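Local coordinates for fucolectin-related protein (Streptococcus pneumoniae, PDB 2WMF), which probably hydrolyses host blood-group carbohydrate antigens, as the catalytic module of a family 98 glycoside hydrolase of a pneumococcus, at residues E361-Y366 with S436-N441; S269-M274 with T463-A468; K212-R217 with S241-K246. One frame throughout, in Å; residues are numbered along the deposited sequence.

Interaction 1 (E361-Y366 with S436-N441)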
loop_
_atom_site.group_PDB
_atom_site.type_symbol
_atom_site.label_atom_id
_atom_site.label_comp_id
_atom_site.label_asym_id
_atom_site.label_seq_id
_atom_site.Cartn_x
_atom_site.Cartn_y
_atom_site.Cartn_z
ATOM N N GLU A 361 -6.561 5.350 14.103
ATOM C CA GLU A 361 -6.959 4.425 13.026
ATOM C C GLU A 361 -7.572 5.129 11.815
ATOM O O GLU A 361 -7.870 4.476 10.812
ATOM C CB GLU A 361 -7.853 3.323 13.523
ATOM C CG GLU A 361 -7.210 2.259 14.390
ATOM C CD GLU A 361 -8.050 1.011 14.378
ATOM O OE1 GLU A 361 -8.034 0.328 13.319
ATOM O OE2 GLU A 361 -8.715 0.759 15.405
ATOM N N THR A 362 -7.734 6.460 11.875
ATOM C CA THR A 362 -8.212 7.213 10.728
ATOM C C THR A 362 -7.119 7.371 9.670
ATOM O O THR A 362 -7.420 7.681 8.525
ATOM C CB THR A 362 -8.818 8.609 11.054
ATOM O OG1 THR A 362 -7.777 9.545 11.319
ATOM C CG2 THR A 362 -9.828 8.512 12.191
ATOM N N MET A 363 -5.865 7.147 10.076
ATOM C CA MET A 363 -4.721 7.315 9.200
ATOM C C MET A 363 -3.786 6.100 9.276
ATOM O O MET A 363 -3.852 5.311 10.207
ATOM C CB MET A 363 -3.959 8.582 9.611
ATOM C CG MET A 363 -4.799 9.842 9.347
ATOM S SD MET A 363 -4.897 10.198 7.589
ATOM C CE MET A 363 -3.245 10.940 7.315
ATOM N N PRO A 364 -2.993 5.921 8.228
ATOM C CA PRO A 364 -2.343 4.616 8.061
ATOM C C PRO A 364 -1.051 4.411 8.819
ATOM O O PRO A 364 -0.625 3.249 8.985
ATOM C CB PRO A 364 -2.061 4.583 6.537
ATOM C CG PRO A 364 -1.900 6.019 6.164
ATOM C CD PRO A 364 -2.878 6.743 7.016
ATOM N N LEU A 365 -0.367 5.482 9.240
ATOM C CA LEU A 365 0.986 5.282 9.771
ATOM C C LEU A 365 0.923 4.634 11.160
ATOM O O LEU A 365 0.066 4.951 11.962
ATOM C CB LEU A 365 1.803 6.584 9.801
ATOM C CG LEU A 365 1.890 7.374 8.497
ATOM C CD1 LEU A 365 2.712 8.690 8.674
ATOM C CD2 LEU A 365 2.442 6.474 7.357
ATOM N N TYR A 366 1.852 3.702 11.400
ATOM C CA TYR A 366 1.963 3.068 12.720
ATOM C C TYR A 366 2.994 3.823 13.595
ATOM O O TYR A 366 4.006 4.285 13.097
ATOM C CB TYR A 366 2.406 1.619 12.573
ATOM C CG TYR A 366 1.315 0.768 11.956
ATOM C CD1 TYR A 366 0.015 0.810 12.473
ATOM C CD2 TYR A 366 1.549 -0.025 10.819
ATOM C CE1 TYR A 366 -0.999 0.028 11.924
ATOM C CE2 TYR A 366 0.530 -0.816 10.271
ATOM C CZ TYR A 366 -0.744 -0.794 10.823
ATOM O OH TYR A 366 -1.765 -1.582 10.302
ATOM N N SER A 436 6.477 8.831 12.029
ATOM C CA SER A 436 5.053 8.512 12.035
ATOM C C SER A 436 4.086 9.699 12.017
ATOM O O SER A 436 2.861 9.492 12.132
ATOM C CB SER A 436 4.689 7.629 13.236
ATOM O OG SER A 436 4.864 8.293 14.455
ATOM N N ASN A 437 4.633 10.925 11.906
ATOM C CA ASN A 437 3.809 12.144 11.846
ATOM C C ASN A 437 3.282 12.442 10.429
ATOM O O ASN A 437 4.045 12.824 9.533
ATOM C CB ASN A 437 4.637 13.327 12.352
ATOM C CG ASN A 437 4.907 13.280 13.837
ATOM O OD1 ASN A 437 4.122 12.739 14.619
ATOM N ND2 ASN A 437 6.063 13.852 14.240
ATOM N N ALA A 438 1.965 12.247 10.232
ATOM C CA ALA A 438 1.384 12.399 8.885
ATOM C C ALA A 438 1.349 13.855 8.441
ATOM O O ALA A 438 1.627 14.171 7.264
ATOM C CB ALA A 438 -0.052 11.780 8.796
ATOM N N ASN A 439 0.943 14.757 9.355
ATOM C CA ASN A 439 0.736 16.156 8.914
ATOM C C ASN A 439 1.063 17.194 10.000
ATOM O O ASN A 439 0.465 18.271 10.031
ATOM C CB ASN A 439 -0.691 16.346 8.430
ATOM C CG ASN A 439 -0.840 17.527 7.429
ATOM O OD1 ASN A 439 0.108 17.894 6.684
ATOM N ND2 ASN A 439 -2.055 18.120 7.391
ATOM N N ILE A 440 2.057 16.861 10.820
ATOM C CA ILE A 440 2.612 17.703 11.870
ATOM C C ILE A 440 4.123 17.736 11.645
ATOM O O ILE A 440 4.724 16.681 11.499
ATOM C CB ILE A 440 2.272 17.136 13.234
ATOM C CG1 ILE A 440 0.797 17.378 13.522
ATOM C CG2 ILE A 440 3.214 17.743 14.279
ATOM C CD1 ILE A 440 0.475 18.744 14.014
ATOM N N ASN A 441 4.730 18.913 11.649
ATOM C CA ASN A 441 6.087 19.075 11.252
ATOM C C ASN A 441 7.062 18.958 12.420
ATOM O O ASN A 441 7.607 19.954 12.905
ATOM C CB ASN A 441 6.269 20.421 10.492
ATOM C CG ASN A 441 7.631 20.523 9.838
ATOM O OD1 ASN A 441 8.363 19.524 9.738
ATOM N ND2 ASN A 441 7.964 21.718 9.358
#
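L365 and S436 mark the place where two irregular segments draw nearest, their CA atoms 5.7 Å apart. Neither 361-366 nor 436-441 is helix or strand, and the backbones approach over a few residues without pairing: the carbonyls of Y366 and S436 meet carbon atoms of the opposite segment rather than N-H groups. Y366 O lies 3.4 Å from S436 CB, and S436 O lies 3.6 Å from L365 CD1.

The apolar part of the contact is made by two side chains of 361-366 that converge on one alanine. L365 is extended, with CD1 anti to its CA (chi2 178°). This branch slides over the S436-N437 peptide and reaches A438, ending 3.9 Å from A438 CA and 4.1 Å from A438 CB. M363 arrives by a different route. Its chain turns at both chi2 (-73°) and chi3 (-77°), and the curl brings the terminal methyl alone to the alanine, M363 CE standing 3.6 Å from A438 CB. The methyl of A438 thus meets two chain ends, one straight and one folded.

Y366 points away from 436-441; its ring touches A220 of helix 219-231 and its OH is hydrogen-bonded to D223. M363 and L365, besides meeting A438, touch M274 and M277 of helix 272-283. The segment 361-366 thus packs both on barrel helices and on the loop that follows strand 430-434.

The chemistry is that of dispersion and shape. Small methyl-rich surfaces fit together across the segments, and the price is visible at Y366 O, a carbonyl that the contact buries and that has no polar partner in the model. Such a junction depends on fit rather than on directional bonding.

Interaction 2 (S269-M274 with T463-A468)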
loop_
_atom_site.group_PDB
_atom_site.type_symbol
_atom_site.label_atom_id
_atom_site.label_comp_id
_atom_site.label_asym_id
_atom_site.label_seq_id
_atom_site.Cartn_x
_atom_site.Cartn_y
_atom_site.Cartn_z
ATOM N N SER A 269 -1.884 16.008 -2.649
ATOM C CA SER A 269 -1.139 16.593 -1.563
ATOM C C SER A 269 -0.603 15.634 -0.477
ATOM O O SER A 269 0.140 16.044 0.402
ATOM C CB SER A 269 -1.939 17.735 -0.929
ATOM O OG SER A 269 -2.178 18.781 -1.876
ATOM N N GLU A 270 -0.947 14.350 -0.542
ATOM C CA GLU A 270 -0.321 13.382 0.383
ATOM C C GLU A 270 1.173 13.281 -0.001
ATOM O O GLU A 270 1.480 13.008 -1.180
ATOM C CB GLU A 270 -0.965 12.009 0.277
ATOM C CG GLU A 270 -0.271 11.005 1.198
ATOM C CD GLU A 270 -0.916 9.647 1.368
ATOM O OE1 GLU A 270 -2.105 9.489 1.069
ATOM O OE2 GLU A 270 -0.163 8.731 1.867
ATOM N N PRO A 271 2.089 13.506 0.950
ATOM C CA PRO A 271 3.519 13.449 0.599
ATOM C C PRO A 271 3.891 12.158 -0.155
ATOM O O PRO A 271 3.442 11.052 0.183
ATOM C CB PRO A 271 4.210 13.551 1.946
ATOM C CG PRO A 271 3.268 14.349 2.753
ATOM C CD PRO A 271 1.901 13.879 2.364
ATOM N N GLU A 272 4.701 12.337 -1.189
ATOM C CA GLU A 272 5.141 11.207 -2.052
ATOM C C GLU A 272 5.755 10.065 -1.248
ATOM O O GLU A 272 5.406 8.894 -1.427
ATOM C CB GLU A 272 6.128 11.696 -3.122
ATOM C CG GLU A 272 5.481 12.612 -4.191
ATOM C CD GLU A 272 5.424 14.086 -3.907
ATOM O OE1 GLU A 272 5.508 14.520 -2.709
ATOM O OE2 GLU A 272 5.300 14.836 -4.929
ATOM N N SER A 273 6.671 10.396 -0.362
ATOM C CA SER A 273 7.319 9.355 0.457
ATOM C C SER A 273 6.330 8.699 1.418
ATOM O O SER A 273 6.506 7.543 1.830
ATOM C CB SER A 273 8.474 9.940 1.244
ATOM O OG SER A 273 7.999 11.027 1.995
ATOM N N MET A 274 5.269 9.413 1.780
ATOM C CA MET A 274 4.273 8.808 2.661
ATOM C C MET A 274 3.456 7.709 1.939
ATOM O O MET A 274 3.004 6.746 2.575
ATOM C CB MET A 274 3.339 9.850 3.276
ATOM C CG MET A 274 2.263 9.283 4.217
ATOM S SD MET A 274 1.306 10.651 4.968
ATOM C CE MET A 274 -0.115 9.710 5.533
ATOM N N THR A 463 13.122 13.725 9.736
ATOM C CA THR A 463 12.064 14.690 9.541
ATOM C C THR A 463 10.805 13.972 9.087
ATOM O O THR A 463 10.866 12.813 8.634
ATOM C CB THR A 463 12.429 15.792 8.517
ATOM O OG1 THR A 463 12.461 15.250 7.181
ATOM C CG2 THR A 463 13.756 16.499 8.847
ATOM N N PRO A 464 9.645 14.645 9.182
ATOM C CA PRO A 464 8.467 14.025 8.632
ATOM C C PRO A 464 8.602 13.562 7.179
ATOM O O PRO A 464 9.303 14.173 6.387
ATOM C CB PRO A 464 7.388 15.106 8.783
ATOM C CG PRO A 464 7.824 15.910 10.011
ATOM C CD PRO A 464 9.342 15.928 9.887
ATOM N N HIS A 465 7.902 12.479 6.857
ATOM C CA HIS A 465 7.853 11.940 5.484
ATOM C C HIS A 465 9.263 11.476 5.054
ATOM O O HIS A 465 9.728 11.713 3.922
ATOM C CB HIS A 465 7.211 12.930 4.516
ATOM C CG HIS A 465 5.994 13.559 5.104
ATOM N ND1 HIS A 465 5.836 14.927 5.207
ATOM C CD2 HIS A 465 4.911 12.998 5.685
ATOM C CE1 HIS A 465 4.681 15.173 5.806
ATOM N NE2 HIS A 465 4.109 14.022 6.127
ATOM N N THR A 466 9.916 10.815 6.010
ATOM C CA THR A 466 11.201 10.142 5.795
ATOM C C THR A 466 11.057 8.686 6.220
ATOM O O THR A 466 10.594 8.418 7.328
ATOM C CB THR A 466 12.377 10.788 6.614
ATOM O OG1 THR A 466 12.427 12.180 6.319
ATOM C CG2 THR A 466 13.726 10.159 6.209
ATOM N N TYR A 467 11.482 7.769 5.340
ATOM C CA TYR A 467 11.615 6.377 5.689
ATOM C C TYR A 467 13.066 5.914 5.447
ATOM O O TYR A 467 13.852 6.546 4.707
ATOM C CB TYR A 467 10.575 5.488 5.023
ATOM C CG TYR A 467 10.778 5.183 3.531
ATOM C CD1 TYR A 467 11.676 4.201 3.109
ATOM C CD2 TYR A 467 10.102 5.891 2.541
ATOM C CE1 TYR A 467 11.843 3.896 1.742
ATOM C CE2 TYR A 467 10.252 5.585 1.175
ATOM C CZ TYR A 467 11.132 4.587 0.769
ATOM O OH TYR A 467 11.267 4.272 -0.587
ATOM N N ALA A 468 13.386 4.803 6.121
ATOM C CA ALA A 468 14.710 4.187 6.018
ATOM C C ALA A 468 14.583 2.689 6.116
ATOM O O ALA A 468 13.669 2.166 6.804
ATOM C CB ALA A 468 15.661 4.732 7.109
#
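P271 and H465 supply the CH-pi component of this contact. The proline CG sits almost exactly above the imidazole centre, 3.4 Å from the H465 ring centroid and only 6° off the ring normal, while P271 CB rides 3.6 Å from H465 CG. Over the opposite face, offset toward the rim, lies CB of the preceding P464.

A single hydrogen bond joins the segments: S273 OG donates to H465 O at 2.7 Å. The donor stands above the carbonyl plane, 45° out of it. S273 OG is placed between the backbone N and the carbonyl carbon (chi1 55°), and it also touches H465 CB at 3.3 Å. H465 itself has left-handed backbone angles, a kink just ahead of strand 467-472.

Looser van der Waals packing completes the interface. M274 CB lies 4.3 Å from H465 CD2, and Y467 CD2 lies 4.0 Å from S273 O, both obliquely to the rings concerned. P271 is also the N-cap residue of helix 272-283, so the histidine rests on the very start of that helix.

Both imidazole nitrogens are engaged beyond the two segments, NE2 with the carbonyl of A438 and ND1 with R485. A carbonyl at NE2 and a guanidinium N-H at ND1 are consistent with a neutral ring protonated on NE2. The covered faces should hold the tilt of the buried imidazole and the two bonds its rotation, and both nitrogens are satisfied.

Interaction 3 (K212-R217 with S241-K246)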
loop_
_atom_site.group_PDB
_atom_site.type_symbol
_atom_site.label_atom_id
_atom_site.label_comp_id
_atom_site.label_asym_id
_atom_site.label_seq_id
_atom_site.Cartn_x
_atom_site.Cartn_y
_atom_site.Cartn_z
ATOM N N LYS A 212 -8.391 -0.738 1.399
ATOM C CA LYS A 212 -8.652 0.517 0.668
ATOM C C LYS A 212 -9.020 1.617 1.669
ATOM O O LYS A 212 -10.205 1.827 1.992
ATOM C CB LYS A 212 -9.767 0.352 -0.351
ATOM C CG LYS A 212 -10.002 1.620 -1.226
ATOM C CD LYS A 212 -11.048 1.452 -2.329
ATOM C CE LYS A 212 -10.948 2.633 -3.321
ATOM N NZ LYS A 212 -11.614 3.846 -2.764
ATOM N N ASN A 213 -7.990 2.334 2.123
ATOM C CA ASN A 213 -8.101 3.194 3.318
ATOM C C ASN A 213 -8.678 4.610 3.139
ATOM O O ASN A 213 -8.569 5.463 4.033
ATOM C CB ASN A 213 -6.795 3.169 4.105
ATOM C CG ASN A 213 -5.634 3.744 3.381
ATOM O OD1 ASN A 213 -5.759 4.289 2.271
ATOM N ND2 ASN A 213 -4.443 3.622 4.012
ATOM N N THR A 214 -9.381 4.792 2.042
ATOM C CA THR A 214 -10.173 5.988 1.747
ATOM C C THR A 214 -11.060 6.515 2.900
ATOM O O THR A 214 -11.079 7.742 3.108
ATOM C CB THR A 214 -11.112 5.689 0.536
ATOM O OG1 THR A 214 -10.403 4.940 -0.477
ATOM C CG2 THR A 214 -11.690 6.980 -0.079
ATOM N N PRO A 215 -11.849 5.631 3.552
ATOM C CA PRO A 215 -12.853 6.148 4.493
ATOM C C PRO A 215 -12.328 6.550 5.870
ATOM O O PRO A 215 -13.127 6.832 6.777
ATOM C CB PRO A 215 -13.854 4.996 4.613
ATOM C CG PRO A 215 -12.962 3.760 4.503
ATOM C CD PRO A 215 -11.953 4.149 3.453
ATOM N N ILE A 216 -10.995 6.599 6.022
ATOM C CA ILE A 216 -10.362 7.179 7.205
ATOM C C ILE A 216 -10.925 6.641 8.500
ATOM O O ILE A 216 -11.284 7.389 9.436
ATOM C CB ILE A 216 -10.278 8.747 7.161
ATOM C CG1 ILE A 216 -11.630 9.430 7.027
ATOM C CG2 ILE A 216 -9.356 9.198 6.050
ATOM C CD1 ILE A 216 -11.545 10.923 7.342
ATOM N N ARG A 217 -10.977 5.317 8.554
ATOM C CA ARG A 217 -11.426 4.563 9.750
ATOM C C ARG A 217 -10.805 3.169 9.663
ATOM O O ARG A 217 -10.528 2.656 8.555
ATOM C CB ARG A 217 -12.938 4.343 9.764
ATOM C CG ARG A 217 -13.828 5.504 9.673
ATOM C CD ARG A 217 -15.270 4.945 9.658
ATOM N NE ARG A 217 -15.527 4.188 10.884
ATOM C CZ ARG A 217 -15.777 4.727 12.076
ATOM N NH1 ARG A 217 -15.858 6.061 12.227
ATOM N NH2 ARG A 217 -15.948 3.929 13.121
ATOM N N SER A 241 -5.029 -0.959 -1.796
ATOM C CA SER A 241 -5.176 0.222 -2.640
ATOM C C SER A 241 -4.882 1.403 -1.726
ATOM O O SER A 241 -5.641 1.700 -0.813
ATOM C CB SER A 241 -6.582 0.392 -3.203
ATOM O OG SER A 241 -6.718 1.665 -3.808
ATOM N N THR A 242 -3.767 2.054 -1.978
ATOM C CA THR A 242 -3.290 3.204 -1.195
ATOM C C THR A 242 -3.928 4.442 -1.837
ATOM O O THR A 242 -3.594 4.778 -2.981
ATOM C CB THR A 242 -1.741 3.318 -1.243
ATOM O OG1 THR A 242 -1.145 2.226 -0.546
ATOM C CG2 THR A 242 -1.262 4.618 -0.630
ATOM N N ASP A 243 -4.831 5.110 -1.100
ATOM C CA ASP A 243 -5.688 6.134 -1.716
ATOM C C ASP A 243 -5.406 7.524 -1.156
ATOM O O ASP A 243 -5.722 7.799 0.003
ATOM C CB ASP A 243 -7.171 5.772 -1.562
ATOM C CG ASP A 243 -8.099 6.731 -2.289
ATOM O OD1 ASP A 243 -7.599 7.610 -3.022
ATOM O OD2 ASP A 243 -9.330 6.527 -2.140
ATOM N N THR A 244 -4.880 8.396 -2.002
ATOM C CA THR A 244 -4.519 9.776 -1.569
ATOM C C THR A 244 -5.775 10.664 -1.382
ATOM O O THR A 244 -5.671 11.755 -0.824
ATOM C CB THR A 244 -3.540 10.450 -2.511
ATOM O OG1 THR A 244 -4.128 10.584 -3.801
ATOM C CG2 THR A 244 -2.185 9.631 -2.605
ATOM N N TRP A 245 -6.946 10.167 -1.810
ATOM C CA TRP A 245 -8.218 10.813 -1.440
ATOM C C TRP A 245 -8.381 10.869 0.087
ATOM O O TRP A 245 -9.167 11.680 0.599
ATOM C CB TRP A 245 -9.432 10.102 -2.061
ATOM C CG TRP A 245 -9.788 10.472 -3.467
ATOM C CD1 TRP A 245 -9.535 9.763 -4.607
ATOM C CD2 TRP A 245 -10.541 11.621 -3.874
ATOM N NE1 TRP A 245 -10.056 10.408 -5.694
ATOM C CE2 TRP A 245 -10.712 11.536 -5.280
ATOM C CE3 TRP A 245 -11.102 12.695 -3.197
ATOM C CZ2 TRP A 245 -11.380 12.523 -6.026
ATOM C CZ3 TRP A 245 -11.794 13.673 -3.937
ATOM C CH2 TRP A 245 -11.903 13.574 -5.343
ATOM N N LYS A 246 -7.665 10.017 0.835
ATOM C CA LYS A 246 -7.700 10.150 2.324
ATOM C C LYS A 246 -7.365 11.598 2.754
ATOM O O LYS A 246 -7.897 12.097 3.790
ATOM C CB LYS A 246 -6.800 9.136 3.022
ATOM C CG LYS A 246 -5.284 9.417 2.985
ATOM C CD LYS A 246 -4.496 8.473 3.879
ATOM C CE LYS A 246 -4.636 7.016 3.498
ATOM N NZ LYS A 246 -4.182 6.672 2.118
HETATM O O HOH W 1 -11.229 6.443 -3.988
HETATM O O HOH W 2 -5.207 1.099 1.842
#
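Two neighbouring strands of the (beta/alpha)8 barrel, 207-212 and 237-243, run out side by side here, and K212, T214 and D243 join their C-terminal ends. K212 is stretched out until its last bond, and a turn there (chi4 -79°) sets NZ 3.6 Å from D243 OD2, a long salt bridge. A shorter path runs alongside: K212 NZ donates to T214 OG1, which donates in turn to D243 OD2 at 2.5 Å, using the anti lone pair of that oxygen. A water that accepts from K212 NZ donates to the same OD2.

The other carboxylate oxygen, D243 OD1, caps the following helix by accepting from W245 N at 2.9 Å, well above the carboxylate plane.

A second lysine completes the join. K246 folds back at chi3 and chi4, and its NZ gives bonds to N213 OD1 at 2.9 Å and to D243 O at 2.8 Å. The latter carbonyl also accepts from K246 N, the two donors approaching from opposite faces. E278 accepts a hydrogen bond from N213 ND2 through OE1 and forms a salt bridge with K246 NZ through OE2, while E150 pairs with K212 NZ. Nearer the strands, a water bridges N213 N and S241 O, and I216 CG2 packs 4.0 Å from K246 CB.

The join lies at the C-terminal ends of adjacent parallel strands, the end of a TIM barrel where glycoside hydrolases of this fold carry their active sites.

From the N terminus, interaction 3 closes first: it spans one beta-alpha-beta unit of the barrel, with helix 219-231 between its segments. Interaction 2 opens next, at the start of helix 272-283, and closes only at 463-468, the turn that leads from one antiparallel sheet (strand 457-462) into the other (strand 467-472). Nested within that long loop is interaction 1, whose two segments both belong to the C-terminal region. Interaction 3 is in series with both of the others, and none cross. In space the three adjoin: 436-441 lies against 463-468, P364 rests on N213, and E270 approaches T244 and K246. Together they tie the barrel's C-terminal rim, through helix 272-283 and the 361-366 loop, to the beta-sheet region.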